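PDB 5M4V: mambaquaretin-1 from Dendroaspis angusticeps, which selectively antagonises the vasopressin type 2 receptor and is a mamba venom toxin of the Kunitz family. Local coordinates for residues 12-17 against 36-41. Numbering follows the deposited sequence.
Sequences GPCKAF and GGCKGN
Gly36 meets the 12-17 loop through its backbone: its O accepts a hydrogen bond from Ala16 N (2.9 Å), with the donor tilted 30° from the carbonyl plane, and the same oxygen also touches the methyl CB of Ala16. Gly36 CA in turn lies 3.2 Å from Cys14 O in a CA-H...O contact. That approach leaves no room for a side chain, since a beta carbon at Gly36 would run into the Cys14 carbonyl. Its backbone is also hydrogen-bonded to that of Pro11, the residue before Gly12. At Gly37 the chain turns with a positive phi of 108°, and a beta carbon here would collide with the carbonyl oxygen of Gly36 and press on the Ala16 methyl.

Cys38 then closes the disulfide with Cys14, its SG 2.1 Å from Cys14 SG with a bridge torsion of 97°. Cys38 SG sits between its own backbone N and carbonyl carbon, whereas Cys14 SG is anti to its carbonyl carbon. This is the Cys14-Cys38 bridge of the Kunitz/BPTI fold, joining the loop before strand 18-24 to the one after strand 29-35; in BPTI-type protease inhibitors the corresponding loops form the protease-binding edge. One water lies between the two cysteine backbones, accepting from Cys14 N (3.0 Å) and Cys38 N (3.1 Å) and so linking them a second time. Pro13 borders the disulfide, its ring CD packed 3.8 Å from Cys38 SG and close to Cys38 O, the carbonyl that also approaches Gly12 CA.

Lys39 lays its aliphatic chain across the Pro13 ring at about a right angle, CD coming to 3.9 Å from Pro13 CG, while CB rests near Pro13 CD. Its backbone O accepts a hydrogen bond from Lys10 NZ. Beyond it, Gly40 N is hydrogen-bonded to Tyr35 OH, and Asn41 ND2 to Pro8 O.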
ATOM      1  N   GLY A  12       3.149  -8.926  -4.757  1.00 17.01           N
ATOM      2  CA  GLY A  12       3.281  -9.546  -5.981  1.00 18.60           C
ATOM      3  C   GLY A  12       4.479 -10.609  -5.986  1.00 15.42           C
ATOM      4  O   GLY A  12       5.205 -10.752  -5.016  1.00 20.13           O
ATOM      5  N   PRO A  13       4.744 -11.195  -7.094  1.00 20.71           N
ATOM      6  CA  PRO A  13       5.707 -12.311  -7.217  1.00 21.57           C
ATOM      7  C   PRO A  13       7.083 -11.861  -7.708  1.00 21.04           C
ATOM      8  O   PRO A  13       8.003 -12.735  -7.767  1.00 22.30           O
ATOM      9  CB  PRO A  13       5.033 -13.227  -8.209  1.00 24.33           C
ATOM     10  CG  PRO A  13       4.331 -12.264  -9.093  1.00 23.19           C
ATOM     11  CD  PRO A  13       3.830 -11.036  -8.273  1.00 17.52           C
ATOM     12  N   CYS A  14       7.102 -10.647  -8.288  1.00 19.68           N
ATOM     13  CA  CYS A  14       8.349 -10.223  -8.743  1.00 18.12           C
ATOM     14  C   CYS A  14       9.286  -9.874  -7.543  1.00 18.29           C
ATOM     15  O   CYS A  14       8.783  -9.771  -6.395  1.00 21.88           O
ATOM     16  CB  CYS A  14       8.310  -9.125  -9.772  1.00 17.51           C
ATOM     17  SG  CYS A  14       7.532  -9.539 -11.381  1.00 21.14           S
ATOM     18  N   LYS A  15      10.570  -9.676  -7.765  1.00 18.27           N
ATOM     19  CA  LYS A  15      11.529  -9.501  -6.685  1.00 20.49           C
ATOM     20  C   LYS A  15      12.419  -8.339  -6.836  1.00 23.29           C
ATOM     21  O   LYS A  15      13.656  -8.336  -6.477  1.00 23.99           O
ATOM     22  CB  LYS A  15      12.315 -10.797  -6.474  1.00 24.78           C
ATOM     23  CG  LYS A  15      11.416 -11.931  -6.137  1.00 25.26           C
ATOM     24  CD  LYS A  15      10.857 -11.904  -4.733  1.00 28.43           C
ATOM     25  CE  LYS A  15       9.601 -12.753  -4.609  1.00 33.35           C
ATOM     26  NZ  LYS A  15       8.993 -12.760  -3.217  1.00 45.00           N
ATOM     27  N   ALA A  16      11.873  -7.262  -7.354  1.00 19.80           N
ATOM     28  CA  ALA A  16      12.569  -6.017  -7.390  1.00 20.73           C
ATOM     29  C   ALA A  16      12.459  -5.459  -5.993  1.00 23.77           C
ATOM     30  O   ALA A  16      11.723  -6.030  -5.091  1.00 23.79           O
ATOM     31  CB  ALA A  16      12.031  -5.116  -8.404  1.00 21.33           C
ATOM     32  N   PHE A  17      13.110  -4.427  -5.723  1.00 30.81           N
ATOM     33  CA  PHE A  17      12.883  -4.076  -4.196  1.00 30.34           C
ATOM     34  C   PHE A  17      12.382  -2.769  -4.009  1.00 29.17           C
ATOM     35  O   PHE A  17      13.200  -1.962  -3.728  1.00 39.72           O
ATOM     36  CB  PHE A  17      14.245  -4.237  -3.426  1.00 35.32           C
ATOM     37  CG  PHE A  17      14.236  -5.594  -2.769  1.00 38.94           C
ATOM     38  CD1 PHE A  17      14.326  -6.761  -3.559  1.00 59.76           C
ATOM     39  CD2 PHE A  17      14.044  -5.718  -1.446  1.00 40.77           C
ATOM     40  CE1 PHE A  17      14.183  -8.034  -3.018  1.00 54.91           C
ATOM     41  CE2 PHE A  17      13.929  -6.975  -0.851  1.00 61.20           C
ATOM     42  CZ  PHE A  17      14.027  -8.146  -1.629  1.00 68.26           C
ATOM     43  N   GLY A  36       7.249  -5.978  -5.064  1.00 13.32           N
ATOM     44  CA  GLY A  36       8.200  -6.672  -5.978  1.00 14.17           C
ATOM     45  C   GLY A  36       8.257  -6.078  -7.389  1.00 13.92           C
ATOM     46  O   GLY A  36       9.154  -6.542  -8.114  1.00 15.53           O
ATOM     47  N   GLY A  37       7.357  -5.183  -7.724  1.00 13.32           N
ATOM     48  CA  GLY A  37       7.464  -4.448  -8.991  1.00 14.52           C
ATOM     49  C   GLY A  37       6.465  -4.831 -10.035  1.00 15.20           C
ATOM     50  O   GLY A  37       6.377  -4.135 -11.036  1.00 18.62           O
ATOM     51  N   CYS A  38       5.703  -5.916  -9.865  1.00 15.21           N
ATOM     52  CA  CYS A  38       4.686  -6.317 -10.825  1.00 17.77           C
ATOM     53  C   CYS A  38       3.439  -6.860 -10.097  1.00 16.63           C
ATOM     54  O   CYS A  38       3.471  -7.380  -9.025  1.00 18.21           O
ATOM     55  CB  CYS A  38       5.203  -7.381 -11.794  1.00 20.32           C
ATOM     56  SG  CYS A  38       5.477  -9.089 -11.094  1.00 24.25           S
ATOM     57  N   LYS A  39       2.336  -6.741 -10.824  1.00 20.63           N
ATOM     58  CA  LYS A  39       1.051  -7.452 -10.418  1.00 20.96           C
ATOM     59  C   LYS A  39       0.471  -6.918  -9.113  1.00 20.17           C
ATOM     60  O   LYS A  39      -0.253  -7.649  -8.456  1.00 25.26           O
ATOM     61  CB  LYS A  39       1.162  -9.009 -10.364  1.00 24.37           C
ATOM     62  CG  LYS A  39       1.680  -9.566 -11.715  1.00 30.29           C
ATOM     63  CD  LYS A  39       1.648 -11.078 -11.690  1.00 41.94           C
ATOM     64  CE  LYS A  39       0.332 -11.584 -12.280  1.00 51.19           C
ATOM     65  NZ  LYS A  39       0.217 -13.058 -12.116  1.00 51.30           N
ATOM     66  N   GLY A  40       0.773  -5.711  -8.747  1.00 17.32           N
ATOM     67  CA  GLY A  40       0.214  -5.168  -7.547  1.00 16.23           C
ATOM     68  C   GLY A  40      -1.241  -4.711  -7.663  1.00 16.75           C
ATOM     69  O   GLY A  40      -1.854  -4.859  -8.706  1.00 24.02           O
ATOM     70  N   ASN A  41      -1.769  -4.146  -6.634  1.00 13.22           N
ATOM     71  CA  ASN A  41      -3.108  -3.556  -6.676  1.00 13.61           C
ATOM     72  C   ASN A  41      -2.995  -2.097  -6.231  1.00 12.18           C
ATOM     73  O   ASN A  41      -1.916  -1.567  -6.024  1.00 13.13           O
ATOM     74  CB  ASN A  41      -4.136  -4.369  -5.897  1.00 13.93           C
ATOM     75  CG  ASN A  41      -3.879  -4.431  -4.419  1.00 13.44           C
ATOM     76  OD1 ASN A  41      -3.303  -3.500  -3.836  1.00 13.32           O
ATOM     77  ND2 ASN A  41      -4.332  -5.484  -3.769  1.00 14.67           N
TER
HETATM   78  O   HOH W   1       5.721  -8.094  -7.684  1.00 16.55           O